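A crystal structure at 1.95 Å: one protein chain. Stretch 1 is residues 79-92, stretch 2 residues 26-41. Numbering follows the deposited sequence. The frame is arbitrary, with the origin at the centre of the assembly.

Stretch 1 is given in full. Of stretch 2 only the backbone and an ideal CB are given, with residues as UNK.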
# COMPACT_ATOMS: atom_id res chain seq x y z
N GLN A 79 -0.61 -10.68 -3.13
CA GLN A 79 -0.65 -10.66 -4.60
C GLN A 79 -1.23 -9.37 -5.19
O GLN A 79 -0.60 -8.71 -6.07
CB GLN A 79 -1.40 -11.88 -5.15
CG GLN A 79 -1.29 -12.00 -6.71
CD GLN A 79 0.16 -11.92 -7.22
OE1 GLN A 79 1.01 -12.75 -6.86
NE2 GLN A 79 0.46 -10.90 -8.02
N ARG A 80 -2.44 -9.01 -4.72
CA ARG A 80 -3.06 -7.74 -5.06
C ARG A 80 -2.07 -6.56 -4.83
O ARG A 80 -1.92 -5.65 -5.67
CB ARG A 80 -4.32 -7.55 -4.22
CG ARG A 80 -5.09 -6.21 -4.51
CD ARG A 80 -5.69 -6.11 -5.94
NE ARG A 80 -6.71 -7.10 -6.31
CZ ARG A 80 -8.04 -6.91 -6.19
NH1 ARG A 80 -8.55 -5.77 -5.69
NH2 ARG A 80 -8.90 -7.86 -6.56
N PHE A 81 -1.38 -6.61 -3.69
CA PHE A 81 -0.47 -5.49 -3.33
C PHE A 81 0.65 -5.46 -4.36
O PHE A 81 1.02 -4.40 -4.81
CB PHE A 81 0.15 -5.75 -1.94
CG PHE A 81 0.85 -4.56 -1.38
CD1 PHE A 81 0.11 -3.54 -0.71
CD2 PHE A 81 2.23 -4.39 -1.56
CE1 PHE A 81 0.73 -2.42 -0.23
CE2 PHE A 81 2.86 -3.24 -1.03
CZ PHE A 81 2.11 -2.27 -0.37
N ALA A 82 1.20 -6.65 -4.68
CA ALA A 82 2.21 -6.79 -5.78
C ALA A 82 1.75 -6.25 -7.13
O ALA A 82 2.54 -5.68 -7.88
CB ALA A 82 2.64 -8.23 -5.92
N ASP A 83 0.48 -6.47 -7.46
CA ASP A 83 -0.10 -5.90 -8.67
C ASP A 83 -0.14 -4.38 -8.66
O ASP A 83 0.17 -3.74 -9.64
CB ASP A 83 -1.49 -6.52 -8.91
CG ASP A 83 -1.41 -8.03 -9.25
OD1 ASP A 83 -0.35 -8.51 -9.71
OD2 ASP A 83 -2.39 -8.75 -9.00
N TYR A 84 -0.48 -3.76 -7.53
CA TYR A 84 -0.32 -2.31 -7.44
C TYR A 84 1.17 -1.93 -7.57
O TYR A 84 1.52 -0.90 -8.15
CB TYR A 84 -0.85 -1.79 -6.11
CG TYR A 84 -2.37 -1.68 -6.01
CD1 TYR A 84 -3.07 -0.63 -6.65
CD2 TYR A 84 -3.11 -2.60 -5.24
CE1 TYR A 84 -4.44 -0.50 -6.52
CE2 TYR A 84 -4.50 -2.49 -5.13
CZ TYR A 84 -5.15 -1.44 -5.75
OH TYR A 84 -6.53 -1.30 -5.63
N GLN A 85 2.03 -2.78 -7.04
CA GLN A 85 3.45 -2.47 -7.01
C GLN A 85 4.00 -2.48 -8.45
O GLN A 85 4.80 -1.63 -8.83
CB GLN A 85 4.15 -3.46 -6.14
CG GLN A 85 5.57 -3.10 -5.78
CD GLN A 85 6.26 -4.25 -5.05
OE1 GLN A 85 6.57 -5.28 -5.65
NE2 GLN A 85 6.48 -4.09 -3.79
N SER A 86 3.52 -3.40 -9.30
CA SER A 86 3.98 -3.36 -10.72
C SER A 86 3.69 -2.00 -11.35
O SER A 86 4.55 -1.44 -12.07
CB SER A 86 3.35 -4.45 -11.58
OG SER A 86 3.58 -5.70 -10.94
N LYS A 87 2.51 -1.45 -11.08
CA LYS A 87 2.14 -0.12 -11.63
C LYS A 87 3.06 0.94 -11.09
O LYS A 87 3.43 1.91 -11.80
CB LYS A 87 0.70 0.29 -11.25
CG LYS A 87 -0.37 -0.62 -11.73
CD LYS A 87 -0.54 -0.51 -13.26
CE LYS A 87 -2.01 -0.70 -13.74
NZ LYS A 87 -2.01 -1.03 -15.24
N TYR A 88 3.37 0.82 -9.81
CA TYR A 88 4.20 1.80 -9.14
C TYR A 88 5.62 1.75 -9.76
O TYR A 88 6.16 2.80 -10.11
CB TYR A 88 4.21 1.49 -7.65
CG TYR A 88 5.34 2.14 -6.86
CD1 TYR A 88 5.25 3.47 -6.44
CD2 TYR A 88 6.45 1.41 -6.48
CE1 TYR A 88 6.29 4.09 -5.70
CE2 TYR A 88 7.48 1.98 -5.71
CZ TYR A 88 7.41 3.33 -5.34
OH TYR A 88 8.46 3.89 -4.57
N LEU A 89 6.17 0.55 -9.95
CA LEU A 89 7.49 0.41 -10.59
C LEU A 89 7.57 0.99 -12.03
O LEU A 89 8.59 1.60 -12.40
CB LEU A 89 7.96 -1.04 -10.56
CG LEU A 89 8.31 -1.60 -9.18
CD1 LEU A 89 8.35 -3.09 -9.18
CD2 LEU A 89 9.64 -1.02 -8.70
N ASP A 90 6.51 0.84 -12.82
CA ASP A 90 6.46 1.47 -14.15
C ASP A 90 6.30 2.97 -14.06
O ASP A 90 6.68 3.71 -14.94
CB ASP A 90 5.27 0.95 -14.96
CG ASP A 90 5.32 -0.53 -15.18
OD1 ASP A 90 6.33 -1.15 -14.79
OD2 ASP A 90 4.34 -1.10 -15.72
N MET A 91 5.68 3.42 -12.99
CA MET A 91 5.21 4.78 -12.89
C MET A 91 6.23 5.71 -12.25
O MET A 91 6.10 6.95 -12.30
CB MET A 91 3.97 4.80 -12.03
CG MET A 91 2.94 5.79 -12.41
SD MET A 91 1.41 4.92 -12.23
CE MET A 91 0.37 6.35 -12.07
N SER A 92 7.21 5.12 -11.58
CA SER A 92 8.17 5.94 -10.87
C SER A 92 9.57 5.85 -11.50
O SER A 92 10.24 6.88 -11.67
CB SER A 92 8.18 5.62 -9.36
OG SER A 92 8.50 4.26 -9.13
N UNK A 26 -7.61 4.17 3.29
CA UNK A 26 -7.58 5.44 2.61
C UNK A 26 -7.05 5.34 1.18
O UNK A 26 -7.68 5.85 0.27
CB UNK A 26 -6.73 6.43 3.41
N UNK A 27 -5.91 4.68 0.99
CA UNK A 27 -5.40 4.37 -0.37
C UNK A 27 -6.51 3.75 -1.26
O UNK A 27 -6.70 4.17 -2.39
CB UNK A 27 -4.21 3.41 -0.28
N UNK A 28 -7.17 2.72 -0.77
CA UNK A 28 -8.26 2.05 -1.51
C UNK A 28 -9.47 2.96 -1.84
O UNK A 28 -10.15 2.75 -2.82
CB UNK A 28 -8.75 0.85 -0.69
N UNK A 29 -9.72 3.98 -1.03
CA UNK A 29 -10.83 4.92 -1.36
C UNK A 29 -10.44 5.83 -2.53
O UNK A 29 -11.32 6.44 -3.14
CB UNK A 29 -11.20 5.77 -0.14
N UNK A 30 -9.15 5.92 -2.84
CA UNK A 30 -8.69 6.67 -4.00
C UNK A 30 -8.49 5.79 -5.22
O UNK A 30 -8.80 6.21 -6.34
CB UNK A 30 -7.38 7.39 -3.67
N UNK A 31 -7.95 4.58 -5.02
CA UNK A 31 -7.55 3.64 -6.11
C UNK A 31 -8.13 2.29 -5.79
O UNK A 31 -7.45 1.44 -5.24
CB UNK A 31 -6.03 3.55 -6.26
N UNK A 32 -9.42 2.13 -6.05
CA UNK A 32 -10.14 0.94 -5.64
C UNK A 32 -9.64 -0.35 -6.26
O UNK A 32 -9.85 -1.37 -5.67
CB UNK A 32 -11.62 1.11 -5.97
N UNK A 33 -9.03 -0.31 -7.45
CA UNK A 33 -8.58 -1.49 -8.13
C UNK A 33 -7.24 -1.21 -8.84
O UNK A 33 -6.79 -0.08 -8.94
CB UNK A 33 -9.64 -1.96 -9.12
N UNK A 34 -6.61 -2.24 -9.33
CA UNK A 34 -5.31 -2.03 -10.03
C UNK A 34 -5.54 -1.26 -11.33
O UNK A 34 -4.83 -0.31 -11.64
CB UNK A 34 -4.62 -3.36 -10.33
N UNK A 35 -6.60 -1.61 -12.04
CA UNK A 35 -6.89 -0.96 -13.30
C UNK A 35 -7.16 0.51 -13.10
O UNK A 35 -6.81 1.31 -13.96
CB UNK A 35 -8.08 -1.63 -13.99
N UNK A 36 -7.81 0.88 -11.98
CA UNK A 36 -8.06 2.34 -11.69
C UNK A 36 -6.77 3.20 -11.68
O UNK A 36 -6.79 4.42 -12.05
CB UNK A 36 -8.75 2.48 -10.33
N UNK A 37 -5.66 2.57 -11.30
CA UNK A 37 -4.35 3.26 -11.33
C UNK A 37 -3.93 3.46 -12.78
O UNK A 37 -3.53 4.56 -13.19
CB UNK A 37 -3.28 2.47 -10.57
N UNK A 38 -4.04 2.40 -13.55
CA UNK A 38 -3.86 2.49 -15.02
C UNK A 38 -4.67 3.61 -15.67
O UNK A 38 -4.21 4.21 -16.61
CB UNK A 38 -4.25 1.16 -15.67
N UNK A 39 -5.87 3.92 -15.18
CA UNK A 39 -6.70 4.98 -15.79
C UNK A 39 -6.37 6.41 -15.38
O UNK A 39 -6.96 7.38 -15.94
CB UNK A 39 -8.17 4.72 -15.45
N UNK A 40 -5.49 6.59 -14.41
CA UNK A 40 -5.13 7.94 -13.96
C UNK A 40 -4.63 8.80 -15.15
O UNK A 40 -3.87 8.33 -15.98
CB UNK A 40 -4.06 7.86 -12.87
N UNK A 41 -5.08 10.04 -15.25
CA UNK A 41 -4.65 10.87 -16.39
C UNK A 41 -3.79 12.07 -15.99
O UNK A 41 -2.70 12.26 -16.52
CB UNK A 41 -5.88 11.37 -17.15

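Stretch 1 is a helix that offers stretch 2 one long face: Arg80, Asp83, Tyr84, Lys87 and Met91, with Tyr84 coming closest, through its OH.

Position 26 is helical, and its CB has nothing of stretch 1 nearby, so almost any helix-tolerant residue would serve; it is Glu26. At position 27 the CA-to-CB bond points toward stretch 1, but the CB is still more than 5.5 Å from it. Only a long side chain could bridge that gap, and the exposed face of the Tyr84 ring favours an apolar one: leucine, methionine or an aromatic. The residue is Phe27, chi1 t, whose edge meets that face with the planes at 80° and CE2 3.7 Å from CE1 of Tyr84. Position 28 points sideways, again too far for a short side chain; leucine, methionine or a flexible polar residue could turn inward. Leu28 does so, bringing CD2 to 3.6 Å from OH of Tyr84.

Positions 29 and 30 lie out of reach and leave the choice wide. They are Ser29, whose OG donates to O of Glu26 at 2.6 Å, and Tyr30.

Position 31 leaves the helix with phi/psi of -131/79, a region that suits beta-branched and aromatic residues. Its CB points toward stretch 1, 4.4 Å from CE1 of Tyr84, and many apolar residues would fit. Phe31 touches the tyrosine with its CB while its ring leads away; its backbone O lies 2.9 Å from OH of Tyr84. Position 32 points away, and its phi of -63° admits proline; Pro32 is found there.

Position 33 also points away from stretch 1, but it immediately precedes a helix, where serine, threonine, aspartate or asparagine can cap a free backbone NH. Thr33 is the N-cap: its OG1 accepts from N of position 36 at 3.1 Å.

Position 34 is hemmed in by Asp83, Tyr84 and Lys87, its CB pointing sideways, 4.7 Å from CB of Asp83, 4.8 Å from CE1 of Tyr84 and 5.1 Å from CE of Lys87. A compact apolar group such as valine, isoleucine or leucine should fill the hollow. Val34 sits as a knob among Arg80, Asp83, Tyr84 and Lys87, with CG2 3.7 Å from the centroid of the Tyr84 ring, over the face opposite Phe27, and 3.8 Å from CB of Asp83.

Position 35 points away and would suit a polar residue, here Lys35. Position 36 points sideways without contact; small or polar residues would suit, serine among them because it can reach back to the backbone O of position 33. The N of Ser36 donates the capping bond to OG1 of Thr33, and its OG makes a separate hydrogen bond to O of Thr33 at 2.9 Å.

Position 37 points toward CG of Lys87 and the ring of Tyr84, so a small or medium apolar residue is apt. Val37 places CG2 3.8 Å from CD1 at the tyrosine's edge, and CG1 4.0 Å from SD of Met91. At position 38 an ideal CB would lie 3.2 Å from NZ of Lys87, a tight fit that favours glycine; Gly38 lets the lysine pass.

Position 39 is out of reach; nothing in stretch 1 restricts the choice, and a polar residue is as good as any. It is Asn39. Position 40 points toward CE of Met91, inviting an aliphatic residue; Leu40 brings CD1 within 4.2 Å of that CE. Position 41 is unconstrained, and is Glu41.

Stretch 2 26-41: EFLSYFPTVKSVGNLE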
# COMPACT_ATOMS: atom_id res chain seq x y z
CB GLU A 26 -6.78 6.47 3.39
CG GLU A 26 -7.56 6.93 4.67
CD GLU A 26 -6.67 7.17 5.89
OE1 GLU A 26 -5.52 7.68 5.74
OE2 GLU A 26 -7.13 6.83 7.01
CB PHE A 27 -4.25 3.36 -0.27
CG PHE A 27 -3.73 2.89 -1.60
CD1 PHE A 27 -2.74 3.60 -2.27
CD2 PHE A 27 -4.20 1.72 -2.17
CE1 PHE A 27 -2.26 3.14 -3.55
CE2 PHE A 27 -3.73 1.26 -3.39
CZ PHE A 27 -2.77 1.97 -4.09
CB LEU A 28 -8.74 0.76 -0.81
CG LEU A 28 -7.71 -0.34 -0.77
CD1 LEU A 28 -8.12 -1.46 0.22
CD2 LEU A 28 -7.37 -0.86 -2.17
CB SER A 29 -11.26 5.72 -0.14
OG SER A 29 -10.19 6.58 0.19
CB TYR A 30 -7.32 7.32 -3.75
CG TYR A 30 -7.33 8.63 -2.97
CD1 TYR A 30 -7.60 9.87 -3.60
CD2 TYR A 30 -7.05 8.64 -1.60
CE1 TYR A 30 -7.61 11.08 -2.88
CE2 TYR A 30 -7.04 9.83 -0.86
CZ TYR A 30 -7.32 11.05 -1.51
OH TYR A 30 -7.30 12.20 -0.74
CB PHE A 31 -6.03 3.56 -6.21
CG PHE A 31 -5.40 4.96 -6.24
CD1 PHE A 31 -5.57 5.79 -7.34
CD2 PHE A 31 -4.65 5.41 -5.16
CE1 PHE A 31 -5.04 7.09 -7.32
CE2 PHE A 31 -4.10 6.69 -5.13
CZ PHE A 31 -4.28 7.53 -6.20
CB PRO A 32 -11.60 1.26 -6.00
CG PRO A 32 -11.52 2.33 -7.07
CD PRO A 32 -10.32 3.16 -6.63
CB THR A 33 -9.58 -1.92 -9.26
OG1 THR A 33 -9.68 -0.82 -10.19
CG2 THR A 33 -10.97 -2.25 -8.66
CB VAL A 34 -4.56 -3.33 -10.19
CG1 VAL A 34 -3.29 -3.17 -11.09
CG2 VAL A 34 -4.18 -3.88 -8.78
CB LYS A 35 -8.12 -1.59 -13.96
CG LYS A 35 -8.20 -1.35 -15.44
CD LYS A 35 -9.11 -2.36 -16.10
CE LYS A 35 -8.27 -3.52 -16.66
NZ LYS A 35 -9.01 -4.78 -16.88
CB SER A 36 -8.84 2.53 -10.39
OG SER A 36 -7.98 2.49 -9.28
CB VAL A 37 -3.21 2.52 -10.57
CG1 VAL A 37 -1.87 3.33 -10.67
CG2 VAL A 37 -3.56 2.27 -9.12
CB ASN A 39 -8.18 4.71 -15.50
CG ASN A 39 -8.69 3.49 -16.23
OD1 ASN A 39 -8.08 3.07 -17.24
ND2 ASN A 39 -9.75 2.87 -15.72
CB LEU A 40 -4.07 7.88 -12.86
CG LEU A 40 -4.55 7.20 -11.58
CD1 LEU A 40 -3.44 7.26 -10.50
CD2 LEU A 40 -5.87 7.81 -11.04
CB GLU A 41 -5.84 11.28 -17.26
CG GLU A 41 -6.49 10.06 -18.01
CD GLU A 41 -7.52 10.48 -19.08
OE1 GLU A 41 -7.49 11.66 -19.55
OE2 GLU A 41 -8.37 9.63 -19.43
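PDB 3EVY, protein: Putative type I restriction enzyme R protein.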